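Local coordinates for Nrps/pks (Streptomyces albus, PDB 4OPF), which acts as a ketosynthase domain of the oxazolomycin assembly line, probably catalysing decarboxylative condensation that extends the growing polyketide chain, at the interface of chains A and B. Numbering follows the deposited sequence. Chains: chain A/B, Nrps/pks.

The interface of chains A and B. Residues chain A 137, 141, 144, 149, 151-153; chain B 158, 255-256, 399, 401.
A:Ser144 and A:Asn137 make apolar touches here, meeting B:Asn256 and B:Thr158 in a worked example of how one patch of a two-fold ketosynthase interface can be bridged by water. Enzymes of the beta-ketoacyl synthase family, with their thiolase-type fold, are typically homodimers, and this pairing is probably the biological one. CB of A:Ser144, on helix 138-147, lies 4.0 Å from the amide carbon CG of B:Asn256. B:Asn256 loses more surface to the partner than any other residue of the patch, 42 Å². Its CG stands anti to the backbone N (chi1 -161°), which lets the amide reach along chain A, OD1 towards A:Ser144 and ND2 3.6 Å from CB of A:Ser153. Some distance along, A:Asn137 and B:Thr158 run side by side and point the same way. The threonine methyl CG2 sits against the amide of A:Asn137, 3.8 Å from ND2.

That amide is itself held within chain A. ND2 of A:Asn137 donates an almost straight hydrogen bond of 2.8 Å to the backbone O of A:Ser153, which lies in the amide plane, although the donor rises 43° above the acceptor's carbonyl plane. An alanine in place of A:Asn137 would probably leave this carbonyl without its side-chain donor and open a gap beside the B:Thr158 methyl. OG of A:Ser153, anti to its own backbone N (chi1 -170°), shares a hydrogen bond of 2.8 Å with OG of A:Ser144 and ties the start of strand 153-156 to the helix.

At the polar rim of this patch no direct hydrogen bond joins the two chains; water 1 does the joining. The backbone N of A:Ser153 gives water 1 a bent hydrogen bond of 3.0 Å. From chain B, ND2 of B:Asn256 points at water 1 nearly straight over 3.1 Å, OG1 of B:Thr401 lies 2.9 Å from water 1, and the backbone O of B:Asn255 also bonds to it.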
loop_
_atom_site.group_PDB
_atom_site.type_symbol
_atom_site.label_atom_id
_atom_site.label_comp_id
_atom_site.label_asym_id
_atom_site.label_seq_id
_atom_site.Cartn_x
_atom_site.Cartn_y
_atom_site.Cartn_z
ATOM N N ASN A 137 -5.918 -0.263 -10.268
ATOM C CA ASN A 137 -4.490 -0.145 -10.044
ATOM C C ASN A 137 -3.844 0.425 -11.278
ATOM O O ASN A 137 -2.609 0.537 -11.275
ATOM C CB ASN A 137 -3.908 -1.538 -9.715
ATOM C CG ASN A 137 -2.685 -1.471 -8.835
ATOM O OD1 ASN A 137 -2.711 -0.870 -7.715
ATOM N ND2 ASN A 137 -1.589 -2.145 -9.295
ATOM N N ALA A 141 -0.038 0.485 -12.705
ATOM C CA ALA A 141 0.213 -0.651 -13.648
ATOM C C ALA A 141 0.569 -0.165 -15.040
ATOM O O ALA A 141 1.403 -0.795 -15.684
ATOM C CB ALA A 141 -0.990 -1.605 -13.764
ATOM N N SER A 144 4.298 0.551 -14.846
ATOM C CA SER A 144 5.073 -0.675 -14.766
ATOM C C SER A 144 5.064 -1.361 -16.119
ATOM O O SER A 144 6.087 -1.926 -16.518
ATOM C CB SER A 144 4.496 -1.612 -13.721
ATOM O OG SER A 144 4.593 -1.018 -12.427
ATOM N N LEU A 149 8.884 -2.180 -15.518
ATOM C CA LEU A 149 9.394 -2.144 -14.166
ATOM C C LEU A 149 8.803 -3.339 -13.433
ATOM O O LEU A 149 7.659 -3.691 -13.655
ATOM C CB LEU A 149 8.972 -0.847 -13.559
ATOM C CG LEU A 149 9.397 0.393 -14.380
ATOM C CD1 LEU A 149 8.932 1.616 -13.621
ATOM C CD2 LEU A 149 10.898 0.416 -14.539
ATOM N N GLY A 151 9.151 -4.246 -9.959
ATOM C CA GLY A 151 8.875 -4.150 -8.522
ATOM C C GLY A 151 7.370 -4.115 -8.284
ATOM O O GLY A 151 6.594 -4.081 -9.239
ATOM N N PRO A 152 6.943 -4.118 -7.019
ATOM C CA PRO A 152 5.509 -3.929 -6.744
ATOM C C PRO A 152 4.954 -2.661 -7.353
ATOM O O PRO A 152 5.668 -1.650 -7.438
ATOM C CB PRO A 152 5.427 -3.882 -5.196
ATOM C CG PRO A 152 6.732 -4.396 -4.716
ATOM C CD PRO A 152 7.758 -4.141 -5.779
ATOM N N SER A 153 3.696 -2.709 -7.789
ATOM C CA SER A 153 3.082 -1.607 -8.474
ATOM C C SER A 153 1.777 -1.346 -7.796
ATOM O O SER A 153 0.887 -2.160 -7.928
ATOM C CB SER A 153 2.789 -2.011 -9.894
ATOM O OG SER A 153 2.388 -0.918 -10.719
ATOM N N THR B 158 -5.518 -5.303 -6.338
ATOM C CA THR B 158 -4.669 -5.878 -7.386
ATOM C C THR B 158 -5.305 -7.198 -7.759
ATOM O O THR B 158 -4.621 -8.193 -7.998
ATOM C CB THR B 158 -3.210 -6.106 -6.919
ATOM O OG1 THR B 158 -3.191 -6.847 -5.711
ATOM C CG2 THR B 158 -2.452 -4.808 -6.683
ATOM N N ASN B 255 5.888 -8.748 -6.734
ATOM C CA ASN B 255 6.586 -8.116 -7.855
ATOM C C ASN B 255 5.558 -7.886 -8.962
ATOM O O ASN B 255 4.336 -7.996 -8.733
ATOM C CB ASN B 255 7.837 -8.924 -8.309
ATOM C CG ASN B 255 7.489 -10.218 -9.077
ATOM O OD1 ASN B 255 6.358 -10.452 -9.448
ATOM N ND2 ASN B 255 8.487 -11.019 -9.345
ATOM N N ASN B 256 6.029 -7.481 -10.121
ATOM C CA ASN B 256 5.170 -7.181 -11.249
ATOM C C ASN B 256 5.747 -7.836 -12.496
ATOM O O ASN B 256 6.955 -7.831 -12.705
ATOM C CB ASN B 256 5.132 -5.675 -11.515
ATOM C CG ASN B 256 3.947 -5.280 -12.341
ATOM O OD1 ASN B 256 4.038 -5.154 -13.542
ATOM N ND2 ASN B 256 2.814 -5.090 -11.692
ATOM N N GLY B 399 -3.733 -8.561 -14.036
ATOM C CA GLY B 399 -3.137 -7.211 -13.954
ATOM C C GLY B 399 -1.598 -7.042 -13.952
ATOM O O GLY B 399 -1.109 -5.996 -14.294
ATOM N N THR B 401 0.454 -8.140 -11.223
ATOM C CA THR B 401 0.971 -8.307 -9.840
ATOM C C THR B 401 1.095 -9.787 -9.434
ATOM O O THR B 401 0.144 -10.521 -9.558
ATOM C CB THR B 401 0.060 -7.598 -8.817
ATOM O OG1 THR B 401 0.091 -6.170 -9.029
ATOM C CG2 THR B 401 0.544 -7.804 -7.413
HETATM O O HOH W 1 2.933 -5.506 -8.647
#